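Local coordinates for SnoaL-like domain-containing protein (Burkholderia thailandensis E264, PDB 3H3H) that is of unknown function but, as a SnoaL-like member of the NTF2 clan, probably binds a small molecule in the cavity of its cone-shaped fold, at residues Asp87-Ile91 with Leu102-Phe107. Residues are numbered along the deposited sequence; the frame is centred on the assembly and turned at random.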
loop_
_atom_site.group_PDB
_atom_site.type_symbol
_atom_site.label_atom_id
_atom_site.label_comp_id
_atom_site.label_asym_id
_atom_site.label_seq_id
_atom_site.Cartn_x
_atom_site.Cartn_y
_atom_site.Cartn_z
ATOM N N ASP B 87 8.358 6.840 -2.399
ATOM C CA ASP B 87 8.238 7.824 -1.325
ATOM C C ASP B 87 7.329 7.274 -0.243
ATOM O O ASP B 87 6.893 8.025 0.654
ATOM C CB ASP B 87 7.677 9.138 -1.858
ATOM C CG ASP B 87 6.177 9.078 -2.204
ATOM O OD1 ASP B 87 5.518 8.006 -2.156
ATOM O OD2 ASP B 87 5.650 10.164 -2.518
ATOM N N SER B 88 7.135 5.956 -0.252
ATOM C CA SER B 88 6.202 5.341 0.678
ATOM C C SER B 88 6.769 4.076 1.322
ATOM O O SER B 88 7.736 3.450 0.788
ATOM C CB SER B 88 4.892 5.035 -0.005
ATOM O OG SER B 88 5.029 4.227 -1.162
ATOM N N VAL B 89 6.196 3.765 2.478
ATOM C CA VAL B 89 6.469 2.543 3.219
ATOM C C VAL B 89 5.125 1.872 3.392
ATOM O O VAL B 89 4.124 2.532 3.652
ATOM C CB VAL B 89 7.108 2.859 4.575
ATOM C CG1 VAL B 89 7.199 1.658 5.470
ATOM C CG2 VAL B 89 8.542 3.416 4.341
ATOM N N ALA B 90 5.094 0.563 3.274
ATOM C CA ALA B 90 3.869 -0.201 3.518
ATOM C C ALA B 90 4.117 -1.070 4.700
ATOM O O ALA B 90 5.094 -1.832 4.705
ATOM C CB ALA B 90 3.529 -1.105 2.315
ATOM N N ILE B 91 3.294 -0.919 5.728
ATOM C CA ILE B 91 3.395 -1.744 6.912
ATOM C C ILE B 91 2.261 -2.742 6.878
ATOM O O ILE B 91 1.110 -2.363 6.875
ATOM C CB ILE B 91 3.331 -0.935 8.218
ATOM C CG1 ILE B 91 4.455 0.138 8.249
ATOM C CG2 ILE B 91 3.462 -1.889 9.475
ATOM C CD1 ILE B 91 4.475 0.960 9.597
ATOM N N LEU B 102 -2.818 -3.538 6.035
ATOM C CA LEU B 102 -1.738 -3.085 5.177
ATOM C C LEU B 102 -1.937 -1.582 4.987
ATOM O O LEU B 102 -2.867 -1.094 4.340
ATOM C CB LEU B 102 -1.741 -3.791 3.839
ATOM C CG LEU B 102 -0.620 -3.486 2.861
ATOM C CD1 LEU B 102 -0.449 -2.033 2.404
ATOM C CD2 LEU B 102 0.741 -3.946 3.482
ATOM N N GLU B 103 -1.045 -0.812 5.632
ATOM C CA GLU B 103 -1.133 0.614 5.668
ATOM C C GLU B 103 0.020 1.184 4.892
ATOM O O GLU B 103 1.167 0.858 5.142
ATOM C CB GLU B 103 -1.160 1.091 7.145
ATOM C CG GLU B 103 -1.821 2.393 7.387
ATOM C CD GLU B 103 -2.603 2.403 8.691
ATOM O OE1 GLU B 103 -2.603 3.440 9.370
ATOM O OE2 GLU B 103 -3.132 1.357 9.123
ATOM N N VAL B 104 -0.292 2.085 3.965
ATOM C CA VAL B 104 0.699 2.695 3.121
ATOM C C VAL B 104 0.894 4.127 3.612
ATOM O O VAL B 104 -0.100 4.889 3.779
ATOM C CB VAL B 104 0.238 2.726 1.686
ATOM C CG1 VAL B 104 1.294 3.406 0.843
ATOM C CG2 VAL B 104 0.008 1.255 1.156
ATOM N N PHE B 105 2.173 4.494 3.793
ATOM C CA PHE B 105 2.520 5.800 4.289
ATOM C C PHE B 105 3.397 6.512 3.311
ATOM O O PHE B 105 4.490 6.033 2.955
ATOM C CB PHE B 105 3.300 5.669 5.582
ATOM C CG PHE B 105 2.611 4.854 6.648
ATOM C CD1 PHE B 105 2.743 3.464 6.716
ATOM C CD2 PHE B 105 1.860 5.470 7.636
ATOM C CE1 PHE B 105 2.110 2.750 7.689
ATOM C CE2 PHE B 105 1.222 4.734 8.638
ATOM C CZ PHE B 105 1.340 3.382 8.673
ATOM N N HIS B 106 2.943 7.660 2.850
ATOM C CA HIS B 106 3.704 8.501 1.971
ATOM C C HIS B 106 4.364 9.586 2.772
ATOM O O HIS B 106 3.755 10.191 3.652
ATOM C CB HIS B 106 2.837 9.150 0.944
ATOM C CG HIS B 106 2.231 8.182 0.000
ATOM N ND1 HIS B 106 2.806 7.861 -1.215
ATOM C CD2 HIS B 106 1.117 7.417 0.122
ATOM C CE1 HIS B 106 2.053 6.952 -1.811
ATOM N NE2 HIS B 106 1.018 6.673 -1.033
ATOM N N PHE B 107 5.634 9.825 2.460
ATOM C CA PHE B 107 6.421 10.777 3.258
ATOM C C PHE B 107 6.698 12.056 2.511
ATOM O O PHE B 107 6.834 12.036 1.294
ATOM C CB PHE B 107 7.748 10.181 3.681
ATOM C CG PHE B 107 7.584 9.086 4.658
ATOM C CD1 PHE B 107 7.231 7.792 4.220
ATOM C CD2 PHE B 107 7.620 9.364 6.007
ATOM C CE1 PHE B 107 7.002 6.797 5.165
ATOM C CE2 PHE B 107 7.382 8.364 6.934
ATOM C CZ PHE B 107 7.070 7.118 6.503
HETATM O O HOH W 1 4.982 11.849 -0.691
#
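Asp87 ties itself to the neighbouring strand twice directly and once through a water, at the open end of an antiparallel hairpin. Its O accepts from Phe107 N (2.8 Å), its OD1 from His106 ND1 (2.9 Å), and a water bonded to Asp87 OD2 (2.6 Å) and Phe107 O (2.7 Å) closes the bridge. Ser88 CB sits over the face of the same imidazole in a CH-pi contact, 4.0 Å from the centroid of the His106 ring. Beyond this end the pairing is regular: Val89–Phe105 and Ile91–Glu103 are hydrogen-bonded pairs, each with two N-H...O bonds, while Ala90–Val104 between them and Ser88–His106 next to Asp87 are non-hydrogen-bonded pairs. The alternation sorts the side chains. Val89, Ile91, Glu103 and Phe105 lie on the face covered by helix 7-22, where Ile91 CD1 meets Phe105 CE1 at 3.5 Å and Val89 CG2 meets Phe107 CE1 at 3.8 Å; Phe13 packs edge-to-face with both phenylalanine rings. Glu103 turns its end away from Ile91 and hydrogen-bonds Tyr93; its side chain lies about 3 Å from an unidentified bound ligand, consistent with the helix-covered pocket of NTF2-like folds. Ser88, Ala90, Val104 and His106 occupy the other face, which meets the second subunit: Val104 packs on its own counterpart, and Ser88 OG hydrogen-bonds His119 of that subunit. Bonded through ND1, His106 carries its proton there toward the Asp87 carboxylate. Polar chemistry thus fastens the hairpin end; apolar packing seats one face on helix 7-22, and the dimer face combines both.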